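Local atomic coordinates of glycine oxidase (Bacillus cereus ATCC 14579, PDB entry 7CYX), a protein that probably catalyses the FAD-dependent oxidation of glycine by O2, with water consumed, to glyoxylate, ammonium and hydrogen peroxide, in thiamine diphosphate biosynthesis. Residues 227-232 / 303-308; 12-17 / 336-341; 6-11 / 199-204. All coordinates share one frame; numbering follows the deposited sequence.

Contact 1 of 3, residues 227-232 / 303-308; sequences PVKGEV and TWAGLR. With FAD (flavin-adenine dinucleotide), chain C.
R308 grips V228 O twice, with its backbone N and with NH1, folding its side chain back on the strand it already pairs with; V228 N bonds R308 O in return. The carbonyl V228 O is held from opposite faces of its plane: the backbone R308 N reaches it at 3.0 Å, and R308 NH1 comes from the other face at 3.1 Å from the same oxygen. The arginine chain runs extended from CG to NE, then turns at chi4 (92°) to carry the guanidinium across the partner strand, where NH1 also makes a weak bond to K229 O. Glycine suits position 230 because R308 NH1 lies only 3.2 Å from G230 CA. Glycine also suits 306, where a side chain would be crowded by the flavin methyl C8M: G306 C is 3.5 Å from C8M of FAD. R308 CG touches that methyl too, and FAD C8 lies over one face of the guanidinium, while V232 CG1 meets the other methyl, C7M, at 3.6 Å. The pairing is otherwise regular antiparallel sheet. At its far end V232 O accepts two donors, W304 N and the hydroxyl T303 OG1 at 2.9 Å, which stands anti to its own backbone N (chi1 -177°). On the face away from the flavin, K229 CB packs on L307 CD2 at 3.9 Å. Polar tips find partners beyond the pair: R308 NH2 bonds T266 O, K229 NZ bonds T275 O, and E231 OE1 bonds T266 OG1 and forms a salt bridge with K268 NZ. Strand 225-236 lies between strands 260-269 and 299-311, the latter outermost within this chain's eight-stranded mixed sheet.

Contact 2 of 3, residues 12-17 / 336-341; sequences GGVIGS and NGILLS. With FAD (flavin-adenine dinucleotide), chain C.
V14 and I15, on the first turn of helix 14-25, are the residues of 12-17 that pack on 336-341, and the two glycines before them bring the chain in close to FAD. G12 N is hydrogen-bonded to E34, and G13, at the N-cap position, has no side chain to keep its CA from lying 3.3 Å from the pyrophosphate oxygen O2P of FAD. V14 then spreads its two methyls over the other segment. CG1 sits between the backbone N and the carbonyl carbon (chi1 71°) and lies 3.6 Å from G337 O and 4.1 Å from I338 CD1, whereas V14 CG2 meets S341 OG at 3.5 Å. A branched, apolar residue suits the place, since each methyl meets a different part of 336-341. I15 gives its amide weakly to FAD O2P, so the start of the helix faces the phosphate and its dipole may favour that negative charge; the tip of the side chain, I15 CD1, packs 3.5 Å from G337 O. S17 closes the first turn, its hydroxyl OG and its amide both bonding G13 O. Across the contact, I338 to S341 form a type I turn in which S341 OG bonds I338 O at 2.8 Å on a lone pair, which fixes the hydroxyl beside V14. The same turn region points amides at the flavin: L339 N holds FAD O2 at 3.0 Å with a straight bond (172°), and I338 N adds a weak one. Glycine suits 337 because a side chain would clash with FAD O3', to which G337 N bonds weakly. Around the pair, helix 155-168 touches V14 through T159 and S341 through L158, helix 61-70 meets L339 through A66, and S341 begins helix 341-352.

Contact 3 of 3, residues 6-11 / 199-204; sequences DVAIIG and VTCEKV. With FAD (flavin-adenine dinucleotide), chain C.
C201 meets A8 first, its SG lying 3.8 Å from A8 CB. The thiol stands between the backbone N and the carbonyl carbon (chi1 65°), a turn that brings it onto the alanine methyl, and both groups are small enough for the chain to pass close to strand 7-10. At E202 the chain turns a corner, leaving the antiparallel sheet of strand 197-201 to enter the sheet of strand 203-206; an exposed glutamate suits this bend, with its CB near D6 O. K203 brings the backbones together. Its carbonyl accepts A8 N, the A8 N to K203 O distance being 3.1 Å, and V7 CA approaches K203 O at 3.3 Å in a CA-H...O contact. The lysine's CB packs on V7 CB at 3.9 Å, and its long chain leads away from 6-11, touching Y328. V204 completes the pairing: V204 CA lies 3.3 Å from A8 O, and its CG1 reaches the tip of I10, CD1, at 4.1 Å. I10 links this packing to the cofactor, since its other branch, CG2, rests 3.7 Å from N1A of the FAD adenine. G11 follows with a positive phi (113°), backbone angles that call for glycine, beside the ribose oxygen O4B. A parallel strand pair whose first strand runs into a glycine turn and helix 14-25 is characteristic of the Rossmann-type dinucleotide-binding fold and fits its GxGxxG pattern.

How the contacts relate
Contacts 2 and 3 are neighbours in the dinucleotide-binding part of the fold: strand 5-10 runs through the glycine turn into helix 14-25, and G16 CA packs on I9 CG2 at 3.7 Å, although the centres of the two contacts lie about 18 Å apart. Along the chain their segments alternate. Contact 1 belongs to the separate eight-stranded sheet; it is nested inside the loop closed by contact 2 and follows contact 3 in series. Its centre is about 16 Å from that of contact 2 and about 29 Å from that of contact 3. All three touch FAD, contact 3 at the adenosine end, contact 2 from pyrophosphate to flavin, and contact 1 at the flavin methyls, so the extended cofactor bridges both sheets.

Contact 1 of 3, residues 227-232 / 303-308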
loop_
_atom_site.group_PDB
_atom_site.type_symbol
_atom_site.label_atom_id
_atom_site.label_comp_id
_atom_site.label_asym_id
_atom_site.label_seq_id
_atom_site.Cartn_x
_atom_site.Cartn_y
_atom_site.Cartn_z
ATOM N N PRO A 227 14.807 -24.135 -5.472
ATOM C CA PRO A 227 13.420 -23.666 -5.392
ATOM C C PRO A 227 12.356 -24.723 -5.071
ATOM O O PRO A 227 12.297 -25.771 -5.712
ATOM C CB PRO A 227 13.112 -23.218 -6.840
ATOM C CG PRO A 227 13.983 -24.139 -7.681
ATOM C CD PRO A 227 15.272 -24.234 -6.869
ATOM N N VAL A 228 11.461 -24.388 -4.143
ATOM C CA VAL A 228 10.294 -25.196 -3.918
ATOM C C VAL A 228 9.083 -24.364 -4.333
ATOM O O VAL A 228 8.703 -23.424 -3.658
ATOM C CB VAL A 228 10.246 -25.721 -2.471
ATOM C CG1 VAL A 228 8.988 -26.523 -2.208
ATOM C CG2 VAL A 228 11.498 -26.543 -2.145
ATOM N N LYS A 229 8.552 -24.691 -5.520
ATOM C CA LYS A 229 7.563 -23.874 -6.173
ATOM C C LYS A 229 6.294 -23.936 -5.324
ATOM O O LYS A 229 5.977 -24.964 -4.791
ATOM C CB LYS A 229 7.345 -24.338 -7.618
ATOM C CG LYS A 229 5.980 -24.010 -8.213
ATOM C CD LYS A 229 5.841 -24.512 -9.639
ATOM C CE LYS A 229 4.596 -24.002 -10.339
ATOM N NZ LYS A 229 4.475 -24.519 -11.725
ATOM N N GLY A 230 5.613 -22.799 -5.179
ATOM C CA GLY A 230 4.305 -22.760 -4.508
ATOM C C GLY A 230 3.347 -21.883 -5.273
ATOM O O GLY A 230 3.737 -20.779 -5.677
ATOM N N GLU A 231 2.131 -22.402 -5.502
ATOM C CA GLU A 231 1.102 -21.745 -6.265
ATOM C C GLU A 231 0.060 -21.239 -5.284
ATOM O O GLU A 231 -0.274 -21.963 -4.351
ATOM C CB GLU A 231 0.421 -22.703 -7.247
ATOM C CG GLU A 231 1.235 -23.000 -8.484
ATOM C CD GLU A 231 1.069 -24.408 -9.021
ATOM O OE1 GLU A 231 1.309 -25.356 -8.239
ATOM O OE2 GLU A 231 0.684 -24.546 -10.212
ATOM N N VAL A 232 -0.412 -19.999 -5.503
ATOM C CA VAL A 232 -1.397 -19.398 -4.646
ATOM C C VAL A 232 -2.440 -18.637 -5.474
ATOM O O VAL A 232 -2.202 -18.231 -6.608
ATOM C CB VAL A 232 -0.766 -18.555 -3.523
ATOM C CG1 VAL A 232 0.750 -18.542 -3.568
ATOM C CG2 VAL A 232 -1.331 -17.151 -3.444
ATOM N N THR A 303 -3.880 -15.390 -9.555
ATOM C CA THR A 303 -3.183 -16.634 -9.188
ATOM C C THR A 303 -1.708 -16.425 -9.512
ATOM O O THR A 303 -1.430 -15.737 -10.463
ATOM C CB THR A 303 -3.779 -17.856 -9.880
ATOM O OG1 THR A 303 -3.021 -18.925 -9.341
ATOM C CG2 THR A 303 -3.640 -17.830 -11.383
ATOM N N TRP A 304 -0.807 -16.972 -8.713
ATOM C CA TRP A 304 0.628 -16.801 -9.024
ATOM C C TRP A 304 1.431 -17.938 -8.420
ATOM O O TRP A 304 0.886 -18.691 -7.644
ATOM C CB TRP A 304 1.139 -15.447 -8.544
ATOM C CG TRP A 304 1.109 -15.291 -7.062
ATOM C CD1 TRP A 304 2.037 -15.721 -6.170
ATOM C CD2 TRP A 304 0.089 -14.647 -6.298
ATOM N NE1 TRP A 304 1.661 -15.390 -4.907
ATOM C CE2 TRP A 304 0.472 -14.729 -4.953
ATOM C CE3 TRP A 304 -1.105 -14.013 -6.620
ATOM C CZ2 TRP A 304 -0.295 -14.196 -3.932
ATOM C CZ3 TRP A 304 -1.865 -13.486 -5.608
ATOM C CH2 TRP A 304 -1.469 -13.588 -4.284
ATOM N N ALA A 305 2.700 -18.006 -8.796
ATOM C CA ALA A 305 3.639 -19.035 -8.324
ATOM C C ALA A 305 4.903 -18.353 -7.812
ATOM O O ALA A 305 5.387 -17.465 -8.476
ATOM C CB ALA A 305 3.958 -19.965 -9.457
ATOM N N GLY A 306 5.389 -18.794 -6.660
ATOM C CA GLY A 306 6.606 -18.300 -6.010
ATOM C C GLY A 306 7.556 -19.430 -5.664
ATOM O O GLY A 306 7.132 -20.572 -5.505
ATOM N N LEU A 307 8.847 -19.105 -5.549
ATOM C CA LEU A 307 9.928 -20.100 -5.439
ATOM C C LEU A 307 10.602 -19.987 -4.065
ATOM O O LEU A 307 11.544 -19.194 -3.890
ATOM C CB LEU A 307 10.940 -19.872 -6.571
ATOM C CG LEU A 307 10.336 -19.874 -7.977
ATOM C CD1 LEU A 307 11.427 -19.787 -9.035
ATOM C CD2 LEU A 307 9.474 -21.106 -8.211
ATOM N N ARG A 308 10.115 -20.796 -3.108
ATOM C CA ARG A 308 10.689 -20.861 -1.788
ATOM C C ARG A 308 12.123 -21.359 -1.877
ATOM O O ARG A 308 12.383 -22.452 -2.393
ATOM C CB ARG A 308 9.951 -21.844 -0.880
ATOM C CG ARG A 308 8.448 -21.643 -0.779
ATOM C CD ARG A 308 7.856 -22.825 -0.046
ATOM N NE ARG A 308 6.417 -22.795 0.036
ATOM C CZ ARG A 308 5.622 -23.370 -0.840
ATOM N NH1 ARG A 308 6.117 -23.748 -2.008
ATOM N NH2 ARG A 308 4.353 -23.593 -0.525
HETATM P PA FAD C . 13.951 -13.915 -2.998
HETATM O O1A FAD C . 12.821 -13.043 -2.617
HETATM O O2A FAD C . 13.690 -14.938 -4.068
HETATM O O5B FAD C . 15.154 -12.962 -3.339
HETATM C C5B FAD C . 16.233 -13.443 -4.072
HETATM C C4B FAD C . 16.530 -12.350 -5.062
HETATM O O4B FAD C . 17.859 -12.520 -5.515
HETATM C C3B FAD C . 15.644 -12.422 -6.286
HETATM O O3B FAD C . 14.972 -11.147 -6.402
HETATM C C2B FAD C . 16.579 -12.661 -7.467
HETATM O O2B FAD C . 16.260 -11.803 -8.572
HETATM C C1B FAD C . 17.901 -12.221 -6.914
HETATM N N9A FAD C . 19.081 -12.862 -7.489
HETATM C C8A FAD C . 19.320 -14.188 -7.512
HETATM N N7A FAD C . 20.506 -14.437 -8.097
HETATM C C5A FAD C . 21.054 -13.250 -8.405
HETATM C C6A FAD C . 22.304 -12.828 -9.033
HETATM N N6A FAD C . 23.168 -13.788 -9.425
HETATM N N1A FAD C . 22.505 -11.498 -9.230
HETATM C C2A FAD C . 21.589 -10.601 -8.845
HETATM N N3A FAD C . 20.411 -10.922 -8.260
HETATM C C4A FAD C . 20.111 -12.211 -8.010
HETATM N N1 FAD C . 7.587 -16.788 4.527
HETATM C C2 FAD C . 7.057 -16.429 5.739
HETATM O O2 FAD C . 7.884 -16.018 6.589
HETATM N N3 FAD C . 5.731 -16.501 6.010
HETATM C C4 FAD C . 4.862 -16.897 5.054
HETATM O O4 FAD C . 3.617 -16.941 5.233
HETATM C C4X FAD C . 5.391 -17.321 3.733
HETATM N N5 FAD C . 4.588 -17.768 2.760
HETATM C C5X FAD C . 5.090 -18.123 1.560
HETATM C C6 FAD C . 4.226 -18.549 0.566
HETATM C C7 FAD C . 4.724 -18.929 -0.668
HETATM C C7M FAD C . 3.785 -19.415 -1.758
HETATM C C8 FAD C . 6.156 -18.856 -0.940
HETATM C C8M FAD C . 6.726 -19.249 -2.295
HETATM C C9 FAD C . 6.997 -18.430 0.036
HETATM C C9A FAD C . 6.538 -18.056 1.278
HETATM N N10 FAD C . 7.412 -17.589 2.270
HETATM C C10 FAD C . 6.843 -17.237 3.515
HETATM C "C1'" FAD C . 8.874 -17.578 2.127
HETATM C "C2'" FAD C . 9.554 -16.323 1.681
HETATM O "O2'" FAD C . 8.983 -15.941 0.419
HETATM C "C3'" FAD C . 11.030 -16.641 1.521
HETATM O "O3'" FAD C . 11.533 -17.507 2.581
HETATM C "C4'" FAD C . 11.762 -15.305 1.342
HETATM O "O4'" FAD C . 11.095 -14.502 0.353
HETATM C "C5'" FAD C . 13.171 -15.475 0.842
HETATM O "O5'" FAD C . 13.645 -14.187 0.497
HETATM P P FAD C . 15.006 -14.047 -0.319
HETATM O O1P FAD C . 16.031 -14.980 0.212
HETATM O O2P FAD C . 15.286 -12.574 -0.450
HETATM O O3P FAD C . 14.512 -14.728 -1.708
#

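Contact 2 of 3, residues 12-17 / 336-341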
loop_
_atom_site.group_PDB
_atom_site.type_symbol
_atom_site.label_atom_id
_atom_site.label_comp_id
_atom_site.label_asym_id
_atom_site.label_seq_id
_atom_site.Cartn_x
_atom_site.Cartn_y
_atom_site.Cartn_z
ATOM N N GLY A 12 17.839 -8.643 -4.273
ATOM C CA GLY A 12 16.938 -7.590 -3.834
ATOM C C GLY A 12 15.602 -8.115 -3.330
ATOM O O GLY A 12 14.594 -7.381 -3.337
ATOM N N GLY A 13 15.589 -9.359 -2.844
ATOM C CA GLY A 13 14.455 -9.874 -2.062
ATOM C C GLY A 13 14.378 -9.234 -0.679
ATOM O O GLY A 13 15.064 -8.267 -0.392
ATOM N N VAL A 14 13.533 -9.798 0.187
ATOM C CA VAL A 14 13.322 -9.298 1.545
ATOM C C VAL A 14 14.619 -9.395 2.359
ATOM O O VAL A 14 14.887 -8.500 3.167
ATOM C CB VAL A 14 12.192 -10.061 2.267
ATOM C CG1 VAL A 14 12.587 -11.485 2.629
ATOM C CG2 VAL A 14 11.725 -9.326 3.516
ATOM N N ILE A 15 15.373 -10.493 2.159
ATOM C CA ILE A 15 16.534 -10.837 2.945
ATOM C C ILE A 15 17.667 -9.858 2.619
ATOM O O ILE A 15 18.312 -9.372 3.501
ATOM C CB ILE A 15 16.966 -12.313 2.719
ATOM C CG1 ILE A 15 15.899 -13.323 3.156
ATOM C CG2 ILE A 15 18.291 -12.598 3.408
ATOM C CD1 ILE A 15 15.615 -13.318 4.647
ATOM N N GLY A 16 17.907 -9.605 1.333
ATOM C CA GLY A 16 18.956 -8.695 0.904
ATOM C C GLY A 16 18.564 -7.254 1.186
ATOM O O GLY A 16 19.387 -6.450 1.613
ATOM N N SER A 17 17.286 -6.930 0.952
ATOM C CA SER A 17 16.774 -5.609 1.265
ATOM C C SER A 17 16.842 -5.387 2.785
ATOM O O SER A 17 17.188 -4.287 3.218
ATOM C CB SER A 17 15.395 -5.394 0.712
ATOM O OG SER A 17 15.395 -5.479 -0.715
ATOM N N ASN A 336 10.193 -19.384 5.945
ATOM C CA ASN A 336 10.095 -18.484 7.092
ATOM C C ASN A 336 11.009 -17.260 6.919
ATOM O O ASN A 336 11.427 -16.665 7.894
ATOM C CB ASN A 336 10.452 -19.212 8.392
ATOM C CG ASN A 336 9.503 -20.342 8.723
ATOM O OD1 ASN A 336 8.387 -20.109 9.188
ATOM N ND2 ASN A 336 9.937 -21.571 8.478
ATOM N N GLY A 337 11.299 -16.880 5.677
ATOM C CA GLY A 337 12.188 -15.752 5.388
ATOM C C GLY A 337 11.529 -14.386 5.575
ATOM O O GLY A 337 12.235 -13.388 5.685
ATOM N N ILE A 338 10.189 -14.321 5.593
ATOM C CA ILE A 338 9.521 -13.046 5.907
ATOM C C ILE A 338 9.635 -12.818 7.420
ATOM O O ILE A 338 10.218 -11.834 7.875
ATOM C CB ILE A 338 8.062 -12.983 5.420
ATOM C CG1 ILE A 338 7.890 -13.477 3.979
ATOM C CG2 ILE A 338 7.541 -11.565 5.581
ATOM C CD1 ILE A 338 8.692 -12.704 2.974
ATOM N N LEU A 339 9.145 -13.792 8.175
ATOM C CA LEU A 339 9.266 -13.830 9.624
ATOM C C LEU A 339 10.688 -13.455 10.077
ATOM O O LEU A 339 10.853 -12.627 10.954
ATOM C CB LEU A 339 8.884 -15.233 10.092
ATOM C CG LEU A 339 9.140 -15.508 11.573
ATOM C CD1 LEU A 339 8.630 -14.372 12.444
ATOM C CD2 LEU A 339 8.508 -16.821 11.986
ATOM N N LEU A 340 11.704 -14.062 9.467
ATOM C CA LEU A 340 13.065 -13.960 9.974
ATOM C C LEU A 340 13.841 -12.818 9.301
ATOM O O LEU A 340 15.007 -12.628 9.604
ATOM C CB LEU A 340 13.805 -15.278 9.737
ATOM C CG LEU A 340 13.254 -16.530 10.418
ATOM C CD1 LEU A 340 13.954 -17.772 9.863
ATOM C CD2 LEU A 340 13.435 -16.479 11.927
ATOM N N SER A 341 13.215 -12.050 8.402
ATOM C CA SER A 341 13.967 -11.065 7.675
ATOM C C SER A 341 14.572 -10.055 8.646
ATOM O O SER A 341 15.779 -9.813 8.561
ATOM C CB SER A 341 13.197 -10.421 6.532
ATOM O OG SER A 341 11.965 -9.869 6.940
HETATM P PA FAD C . 13.951 -13.915 -2.998
HETATM O O1A FAD C . 12.821 -13.043 -2.617
HETATM O O2A FAD C . 13.690 -14.938 -4.068
HETATM O O5B FAD C . 15.154 -12.962 -3.339
HETATM C C5B FAD C . 16.233 -13.443 -4.072
HETATM C C4B FAD C . 16.530 -12.350 -5.062
HETATM O O4B FAD C . 17.859 -12.520 -5.515
HETATM C C3B FAD C . 15.644 -12.422 -6.286
HETATM O O3B FAD C . 14.972 -11.147 -6.402
HETATM C C2B FAD C . 16.579 -12.661 -7.467
HETATM O O2B FAD C . 16.260 -11.803 -8.572
HETATM C C1B FAD C . 17.901 -12.221 -6.914
HETATM N N9A FAD C . 19.081 -12.862 -7.489
HETATM C C8A FAD C . 19.320 -14.188 -7.512
HETATM N N7A FAD C . 20.506 -14.437 -8.097
HETATM C C5A FAD C . 21.054 -13.250 -8.405
HETATM C C6A FAD C . 22.304 -12.828 -9.033
HETATM N N6A FAD C . 23.168 -13.788 -9.425
HETATM N N1A FAD C . 22.505 -11.498 -9.230
HETATM C C2A FAD C . 21.589 -10.601 -8.845
HETATM N N3A FAD C . 20.411 -10.922 -8.260
HETATM C C4A FAD C . 20.111 -12.211 -8.010
HETATM N N1 FAD C . 7.587 -16.788 4.527
HETATM C C2 FAD C . 7.057 -16.429 5.739
HETATM O O2 FAD C . 7.884 -16.018 6.589
HETATM N N3 FAD C . 5.731 -16.501 6.010
HETATM C C4 FAD C . 4.862 -16.897 5.054
HETATM O O4 FAD C . 3.617 -16.941 5.233
HETATM C C4X FAD C . 5.391 -17.321 3.733
HETATM N N5 FAD C . 4.588 -17.768 2.760
HETATM C C5X FAD C . 5.090 -18.123 1.560
HETATM C C6 FAD C . 4.226 -18.549 0.566
HETATM C C7 FAD C . 4.724 -18.929 -0.668
HETATM C C7M FAD C . 3.785 -19.415 -1.758
HETATM C C8 FAD C . 6.156 -18.856 -0.940
HETATM C C8M FAD C . 6.726 -19.249 -2.295
HETATM C C9 FAD C . 6.997 -18.430 0.036
HETATM C C9A FAD C . 6.538 -18.056 1.278
HETATM N N10 FAD C . 7.412 -17.589 2.270
HETATM C C10 FAD C . 6.843 -17.237 3.515
HETATM C "C1'" FAD C . 8.874 -17.578 2.127
HETATM C "C2'" FAD C . 9.554 -16.323 1.681
HETATM O "O2'" FAD C . 8.983 -15.941 0.419
HETATM C "C3'" FAD C . 11.030 -16.641 1.521
HETATM O "O3'" FAD C . 11.533 -17.507 2.581
HETATM C "C4'" FAD C . 11.762 -15.305 1.342
HETATM O "O4'" FAD C . 11.095 -14.502 0.353
HETATM C "C5'" FAD C . 13.171 -15.475 0.842
HETATM O "O5'" FAD C . 13.645 -14.187 0.497
HETATM P P FAD C . 15.006 -14.047 -0.319
HETATM O O1P FAD C . 16.031 -14.980 0.212
HETATM O O2P FAD C . 15.286 -12.574 -0.450
HETATM O O3P FAD C . 14.512 -14.728 -1.708
#

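Contact 3 of 3, residues 6-11 / 199-204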
loop_
_atom_site.group_PDB
_atom_site.type_symbol
_atom_site.label_atom_id
_atom_site.label_comp_id
_atom_site.label_asym_id
_atom_site.label_seq_id
_atom_site.Cartn_x
_atom_site.Cartn_y
_atom_site.Cartn_z
ATOM N N ASP A 6 30.981 -0.306 0.671
ATOM C CA ASP A 6 31.325 -1.061 1.855
ATOM C C ASP A 6 30.847 -2.500 1.656
ATOM O O ASP A 6 31.638 -3.436 1.765
ATOM C CB ASP A 6 30.753 -0.419 3.125
ATOM C CG ASP A 6 31.426 0.896 3.491
ATOM O OD1 ASP A 6 32.623 1.050 3.156
ATOM O OD2 ASP A 6 30.746 1.760 4.100
ATOM N N VAL A 7 29.551 -2.669 1.354
ATOM C CA VAL A 7 29.068 -3.982 0.961
ATOM C C VAL A 7 28.127 -3.860 -0.246
ATOM O O VAL A 7 27.195 -3.056 -0.252
ATOM C CB VAL A 7 28.467 -4.764 2.150
ATOM C CG1 VAL A 7 28.444 -3.954 3.443
ATOM C CG2 VAL A 7 27.104 -5.360 1.846
ATOM N N ALA A 8 28.439 -4.653 -1.280
ATOM C CA ALA A 8 27.482 -5.065 -2.315
ATOM C C ALA A 8 26.686 -6.271 -1.805
ATOM O O ALA A 8 27.258 -7.207 -1.231
ATOM C CB ALA A 8 28.189 -5.403 -3.597
ATOM N N ILE A 9 25.370 -6.225 -2.017
ATOM C CA ILE A 9 24.441 -7.269 -1.620
ATOM C C ILE A 9 23.868 -7.869 -2.909
ATOM O O ILE A 9 23.329 -7.161 -3.749
ATOM C CB ILE A 9 23.361 -6.694 -0.682
ATOM C CG1 ILE A 9 24.002 -6.133 0.590
ATOM C CG2 ILE A 9 22.271 -7.707 -0.372
ATOM C CD1 ILE A 9 23.111 -5.211 1.400
ATOM N N ILE A 10 24.049 -9.181 -3.061
ATOM C CA ILE A 10 23.581 -9.896 -4.211
ATOM C C ILE A 10 22.159 -10.355 -3.910
ATOM O O ILE A 10 21.948 -11.307 -3.121
ATOM C CB ILE A 10 24.510 -11.074 -4.557
ATOM C CG1 ILE A 10 25.954 -10.609 -4.685
ATOM C CG2 ILE A 10 24.036 -11.771 -5.818
ATOM C CD1 ILE A 10 26.868 -11.642 -5.274
ATOM N N GLY A 11 21.202 -9.653 -4.527
ATOM C CA GLY A 11 19.806 -10.019 -4.445
ATOM C C GLY A 11 18.995 -8.988 -3.688
ATOM O O GLY A 11 19.395 -8.575 -2.594
ATOM N N VAL A 199 31.371 -3.893 -10.229
ATOM C CA VAL A 199 30.998 -3.120 -9.053
ATOM C C VAL A 199 32.058 -3.351 -7.972
ATOM O O VAL A 199 32.228 -4.451 -7.482
ATOM C CB VAL A 199 29.590 -3.516 -8.569
ATOM C CG1 VAL A 199 29.177 -2.786 -7.298
ATOM C CG2 VAL A 199 28.558 -3.304 -9.664
ATOM N N THR A 200 32.784 -2.294 -7.618
ATOM C CA THR A 200 33.844 -2.392 -6.642
ATOM C C THR A 200 33.257 -2.395 -5.233
ATOM O O THR A 200 32.491 -1.515 -4.889
ATOM C CB THR A 200 34.818 -1.215 -6.722
ATOM O OG1 THR A 200 35.207 -1.087 -8.083
ATOM C CG2 THR A 200 36.032 -1.420 -5.846
ATOM N N CYS A 201 33.685 -3.353 -4.414
ATOM C CA CYS A 201 33.253 -3.401 -3.039
ATOM C C CYS A 201 34.299 -4.135 -2.202
ATOM O O CYS A 201 35.195 -4.755 -2.760
ATOM C CB CYS A 201 31.889 -4.070 -2.934
ATOM S SG CYS A 201 31.917 -5.812 -3.411
ATOM N N GLU A 202 34.168 -4.033 -0.875
ATOM C CA GLU A 202 35.115 -4.631 0.086
ATOM C C GLU A 202 34.475 -5.831 0.798
ATOM O O GLU A 202 35.172 -6.635 1.419
ATOM C CB GLU A 202 35.566 -3.593 1.126
ATOM C CG GLU A 202 36.705 -2.686 0.657
ATOM C CD GLU A 202 37.366 -1.850 1.746
ATOM O OE1 GLU A 202 38.020 -2.452 2.628
ATOM O OE2 GLU A 202 37.211 -0.597 1.724
ATOM N N LYS A 203 33.143 -5.893 0.779
ATOM C CA LYS A 203 32.404 -6.995 1.348
ATOM C C LYS A 203 31.266 -7.336 0.389
ATOM O O LYS A 203 30.776 -6.469 -0.338
ATOM C CB LYS A 203 31.851 -6.664 2.738
ATOM C CG LYS A 203 32.881 -6.332 3.811
ATOM C CD LYS A 203 32.248 -6.172 5.183
ATOM C CE LYS A 203 33.100 -5.433 6.195
ATOM N NZ LYS A 203 34.530 -5.811 6.105
ATOM N N VAL A 204 30.873 -8.610 0.396
ATOM C CA VAL A 204 29.783 -9.106 -0.393
ATOM C C VAL A 204 28.854 -9.874 0.536
ATOM O O VAL A 204 29.344 -10.538 1.440
ATOM C CB VAL A 204 30.280 -10.013 -1.526
ATOM C CG1 VAL A 204 29.218 -11.004 -1.963
ATOM C CG2 VAL A 204 30.743 -9.192 -2.712
HETATM P PA FAD C . 13.951 -13.915 -2.998
HETATM O O1A FAD C . 12.821 -13.043 -2.617
HETATM O O2A FAD C . 13.690 -14.938 -4.068
HETATM O O5B FAD C . 15.154 -12.962 -3.339
HETATM C C5B FAD C . 16.233 -13.443 -4.072
HETATM C C4B FAD C . 16.530 -12.350 -5.062
HETATM O O4B FAD C . 17.859 -12.520 -5.515
HETATM C C3B FAD C . 15.644 -12.422 -6.286
HETATM O O3B FAD C . 14.972 -11.147 -6.402
HETATM C C2B FAD C . 16.579 -12.661 -7.467
HETATM O O2B FAD C . 16.260 -11.803 -8.572
HETATM C C1B FAD C . 17.901 -12.221 -6.914
HETATM N N9A FAD C . 19.081 -12.862 -7.489
HETATM C C8A FAD C . 19.320 -14.188 -7.512
HETATM N N7A FAD C . 20.506 -14.437 -8.097
HETATM C C5A FAD C . 21.054 -13.250 -8.405
HETATM C C6A FAD C . 22.304 -12.828 -9.033
HETATM N N6A FAD C . 23.168 -13.788 -9.425
HETATM N N1A FAD C . 22.505 -11.498 -9.230
HETATM C C2A FAD C . 21.589 -10.601 -8.845
HETATM N N3A FAD C . 20.411 -10.922 -8.260
HETATM C C4A FAD C . 20.111 -12.211 -8.010
HETATM N N1 FAD C . 7.587 -16.788 4.527
HETATM C C2 FAD C . 7.057 -16.429 5.739
HETATM O O2 FAD C . 7.884 -16.018 6.589
HETATM N N3 FAD C . 5.731 -16.501 6.010
HETATM C C4 FAD C . 4.862 -16.897 5.054
HETATM O O4 FAD C . 3.617 -16.941 5.233
HETATM C C4X FAD C . 5.391 -17.321 3.733
HETATM N N5 FAD C . 4.588 -17.768 2.760
HETATM C C5X FAD C . 5.090 -18.123 1.560
HETATM C C6 FAD C . 4.226 -18.549 0.566
HETATM C C7 FAD C . 4.724 -18.929 -0.668
HETATM C C7M FAD C . 3.785 -19.415 -1.758
HETATM C C8 FAD C . 6.156 -18.856 -0.940
HETATM C C8M FAD C . 6.726 -19.249 -2.295
HETATM C C9 FAD C . 6.997 -18.430 0.036
HETATM C C9A FAD C . 6.538 -18.056 1.278
HETATM N N10 FAD C . 7.412 -17.589 2.270
HETATM C C10 FAD C . 6.843 -17.237 3.515
HETATM C "C1'" FAD C . 8.874 -17.578 2.127
HETATM C "C2'" FAD C . 9.554 -16.323 1.681
HETATM O "O2'" FAD C . 8.983 -15.941 0.419
HETATM C "C3'" FAD C . 11.030 -16.641 1.521
HETATM O "O3'" FAD C . 11.533 -17.507 2.581
HETATM C "C4'" FAD C . 11.762 -15.305 1.342
HETATM O "O4'" FAD C . 11.095 -14.502 0.353
HETATM C "C5'" FAD C . 13.171 -15.475 0.842
HETATM O "O5'" FAD C . 13.645 -14.187 0.497
HETATM P P FAD C . 15.006 -14.047 -0.319
HETATM O O1P FAD C . 16.031 -14.980 0.212
HETATM O O2P FAD C . 15.286 -12.574 -0.450
HETATM O O3P FAD C . 14.512 -14.728 -1.708
#